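Local coordinates for protein acyl-CoA dehydrogenase (Bacillus anthracis, PDB 3OWA) that probably catalyses the FAD-dependent alpha,beta-dehydrogenation of acyl-CoA thioesters, using a tightly bound flavin as the electron acceptor, at residues Glu86-Ile91 with Glu343-Lys348. Residues are numbered along the deposited sequence; the frame is centred on the assembly and turned at random.
Sequences EEYGGI and EVKDGK
Tyr88 and Glu87, neighbours in the chain, both meet Lys345, the phenol ring carrying CG of Glu87 over the centre of one face, 3.7 Å above the plane. Lys345 reaches the hydroxyl end of that ring obliquely, its CG lying 3.4 Å from Tyr88 OH. The carboxylate of Glu87 comes up to the same methylene: Glu87 OE1 is 2.9 Å from Lys345 CG, a close contact of an oxygen with an aliphatic carbon and not a hydrogen bond. Glu87 CG sits between its backbone N and carbonyl carbon (chi1 69°), and a bend about CB-CG turns the carboxylate toward the helix. Both Glu87 and Tyr88 cross the lysine chain at about a right angle, so Lys345 offers them the flank of its aliphatic part. A bend about CG-CD (chi3 45°) carries its amino group off to one side, and Glu87 OE2 remains 6.1 Å from Lys345 NZ; any attraction between the opposite charges would probably act only at long range, without a salt bridge. Polar anchoring comes from helix 132-144. Glu132 OE1 hydrogen-bonds Tyr88 OH, Lys136 NZ binds Glu87 O, and Lys135 NZ binds Lys345 O, so that helix 132-144 bridges the two sides. Beyond the lysine, Asp346 OD1 accepts a hydrogen bond from the backbone N of Lys348, an Asx turn where helix 341-346 gives way to helix 348-355. The contact thus joins an interhelical loop of the N-terminal helical domain to the C-terminal helical domain, two parts of the acyl-CoA dehydrogenase fold separated in sequence by the middle beta domain.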
ATOM      1  N   GLU A  86     -28.815   2.980 -30.429  1.00 51.35           N
ATOM      2  CA  GLU A  86     -30.243   3.327 -30.456  1.00 53.58           C
ATOM      3  C   GLU A  86     -31.140   2.276 -31.130  1.00 53.72           C
ATOM      4  O   GLU A  86     -32.241   2.017 -30.653  1.00 53.02           O
ATOM      5  CB  GLU A  86     -30.462   4.715 -31.093  1.00 54.90           C
ATOM      6  CG  GLU A  86     -30.220   5.873 -30.107  1.00 58.86           C
ATOM      7  CD  GLU A  86     -30.675   7.228 -30.651  1.00 65.68           C
ATOM      8  OE1 GLU A  86     -31.093   8.103 -29.851  1.00 68.00           O
ATOM      9  OE2 GLU A  86     -30.614   7.414 -31.882  1.00 69.92           O
ATOM     10  N   GLU A  87     -30.652   1.633 -32.188  1.00 54.62           N
ATOM     11  CA  GLU A  87     -31.480   0.645 -32.895  1.00 56.36           C
ATOM     12  C   GLU A  87     -31.713  -0.626 -32.100  1.00 54.86           C
ATOM     13  O   GLU A  87     -32.562  -1.432 -32.462  1.00 55.30           O
ATOM     14  CB  GLU A  87     -30.951   0.311 -34.301  1.00 58.02           C
ATOM     15  CG  GLU A  87     -29.633  -0.457 -34.361  1.00 62.68           C
ATOM     16  CD  GLU A  87     -28.477   0.392 -34.894  1.00 70.09           C
ATOM     17  OE1 GLU A  87     -27.339   0.251 -34.374  1.00 73.11           O
ATOM     18  OE2 GLU A  87     -28.694   1.201 -35.835  1.00 74.27           O
ATOM     19  N   TYR A  88     -30.958  -0.803 -31.016  1.00 52.73           N
ATOM     20  CA  TYR A  88     -31.176  -1.933 -30.130  1.00 50.27           C
ATOM     21  C   TYR A  88     -31.713  -1.483 -28.795  1.00 49.16           C
ATOM     22  O   TYR A  88     -31.662  -2.214 -27.835  1.00 48.47           O
ATOM     23  CB  TYR A  88     -29.900  -2.735 -29.967  1.00 49.67           C
ATOM     24  CG  TYR A  88     -29.350  -3.228 -31.270  1.00 49.99           C
ATOM     25  CD1 TYR A  88     -30.107  -4.084 -32.095  1.00 52.43           C
ATOM     26  CD2 TYR A  88     -28.081  -2.847 -31.691  1.00 51.03           C
ATOM     27  CE1 TYR A  88     -29.601  -4.539 -33.307  1.00 53.61           C
ATOM     28  CE2 TYR A  88     -27.556  -3.294 -32.898  1.00 51.99           C
ATOM     29  CZ  TYR A  88     -28.321  -4.138 -33.704  1.00 55.00           C
ATOM     30  OH  TYR A  88     -27.791  -4.580 -34.894  1.00 56.87           O
ATOM     31  N   GLY A  89     -32.238  -0.266 -28.743  1.00 48.93           N
ATOM     32  CA  GLY A  89     -32.889   0.229 -27.542  1.00 48.18           C
ATOM     33  C   GLY A  89     -31.969   1.001 -26.610  1.00 47.23           C
ATOM     34  O   GLY A  89     -32.353   1.311 -25.484  1.00 46.38           O
ATOM     35  N   GLY A  90     -30.775   1.338 -27.092  1.00 47.05           N
ATOM     36  CA  GLY A  90     -29.813   2.080 -26.286  1.00 46.69           C
ATOM     37  C   GLY A  90     -29.917   3.554 -26.564  1.00 47.78           C
ATOM     38  O   GLY A  90     -30.762   3.976 -27.352  1.00 49.20           O
ATOM     39  N   ILE A  91     -29.086   4.353 -25.920  1.00 47.28           N
ATOM     40  CA  ILE A  91     -29.068   5.787 -26.256  1.00 48.68           C
ATOM     41  C   ILE A  91     -27.831   6.176 -27.058  1.00 48.18           C
ATOM     42  O   ILE A  91     -27.636   7.351 -27.382  1.00 49.65           O
ATOM     43  CB  ILE A  91     -29.310   6.716 -25.029  1.00 48.84           C
ATOM     44  CG1 ILE A  91     -28.210   6.541 -23.979  1.00 48.86           C
ATOM     45  CG2 ILE A  91     -30.738   6.473 -24.421  1.00 48.77           C
ATOM     46  CD1 ILE A  91     -28.119   7.738 -22.993  1.00 50.92           C
ATOM     47  N   GLU A 343     -21.023  -0.226 -39.747  1.00 78.25           N
ATOM     48  CA  GLU A 343     -19.868  -0.800 -39.020  1.00 76.36           C
ATOM     49  C   GLU A 343     -20.055  -0.758 -37.491  1.00 74.04           C
ATOM     50  O   GLU A 343     -19.834  -1.765 -36.806  1.00 72.77           O
ATOM     51  CB  GLU A 343     -18.555  -0.109 -39.419  1.00 76.72           C
ATOM     52  CG  GLU A 343     -18.497   0.323 -40.884  1.00 78.68           C
ATOM     53  CD  GLU A 343     -17.173   0.941 -41.257  1.00 79.90           C
ATOM     54  OE1 GLU A 343     -17.051   2.187 -41.221  1.00 80.17           O
ATOM     55  OE2 GLU A 343     -16.243   0.180 -41.586  1.00 81.27           O
ATOM     56  N   VAL A 344     -20.471   0.404 -36.978  1.00 72.81           N
ATOM     57  CA  VAL A 344     -20.757   0.576 -35.548  1.00 71.13           C
ATOM     58  C   VAL A 344     -21.850  -0.400 -35.115  1.00 70.41           C
ATOM     59  O   VAL A 344     -21.719  -1.062 -34.096  1.00 69.71           O
ATOM     60  CB  VAL A 344     -21.160   2.034 -35.191  1.00 70.95           C
ATOM     61  CG1 VAL A 344     -21.590   2.143 -33.725  1.00 69.56           C
ATOM     62  CG2 VAL A 344     -20.029   2.990 -35.483  1.00 70.96           C
ATOM     63  N   LYS A 345     -22.909  -0.495 -35.914  1.00 70.80           N
ATOM     64  CA  LYS A 345     -24.020  -1.405 -35.644  1.00 70.63           C
ATOM     65  C   LYS A 345     -23.570  -2.858 -35.501  1.00 69.44           C
ATOM     66  O   LYS A 345     -24.024  -3.556 -34.589  1.00 68.27           O
ATOM     67  CB  LYS A 345     -25.062  -1.306 -36.765  1.00 71.86           C
ATOM     68  CG  LYS A 345     -26.478  -1.747 -36.304  1.00 73.35           C
ATOM     69  CD  LYS A 345     -27.398  -1.976 -37.559  1.00 76.52           C
ATOM     70  CE  LYS A 345     -26.632  -2.778 -38.624  1.00 78.17           C
ATOM     71  NZ  LYS A 345     -27.575  -3.506 -39.510  1.00 80.32           N
ATOM     72  N   ASP A 346     -22.697  -3.307 -36.408  1.00 69.45           N
ATOM     73  CA  ASP A 346     -22.186  -4.676 -36.357  1.00 69.11           C
ATOM     74  C   ASP A 346     -21.321  -4.924 -35.119  1.00 67.27           C
ATOM     75  O   ASP A 346     -21.446  -5.980 -34.499  1.00 67.86           O
ATOM     76  CB  ASP A 346     -21.412  -5.071 -37.626  1.00 70.81           C
ATOM     77  CG  ASP A 346     -20.609  -6.376 -37.443  1.00 72.42           C
ATOM     78  OD1 ASP A 346     -19.956  -6.549 -36.377  1.00 73.17           O
ATOM     79  OD2 ASP A 346     -20.622  -7.235 -38.351  1.00 75.28           O
ATOM     80  N   GLY A 347     -20.437  -3.988 -34.767  1.00 65.17           N
ATOM     81  CA  GLY A 347     -19.693  -4.097 -33.503  1.00 61.42           C
ATOM     82  C   GLY A 347     -18.294  -4.679 -33.608  1.00 59.59           C
ATOM     83  O   GLY A 347     -17.443  -4.387 -32.789  1.00 58.04           O
ATOM     84  N   LYS A 348     -18.052  -5.499 -34.629  1.00 59.10           N
ATOM     85  CA  LYS A 348     -16.705  -6.001 -34.877  1.00 58.55           C
ATOM     86  C   LYS A 348     -15.698  -4.847 -35.050  1.00 57.31           C
ATOM     87  O   LYS A 348     -14.592  -4.894 -34.498  1.00 56.76           O
ATOM     88  CB  LYS A 348     -16.695  -6.905 -36.107  1.00 60.25           C
ATOM     89  CG  LYS A 348     -15.533  -7.861 -36.147  1.00 63.10           C
ATOM     90  CD  LYS A 348     -15.476  -8.576 -37.497  1.00 68.28           C
ATOM     91  CE  LYS A 348     -14.064  -9.088 -37.756  1.00 70.96           C
ATOM     92  NZ  LYS A 348     -13.120  -7.963 -38.046  1.00 73.70           N
TER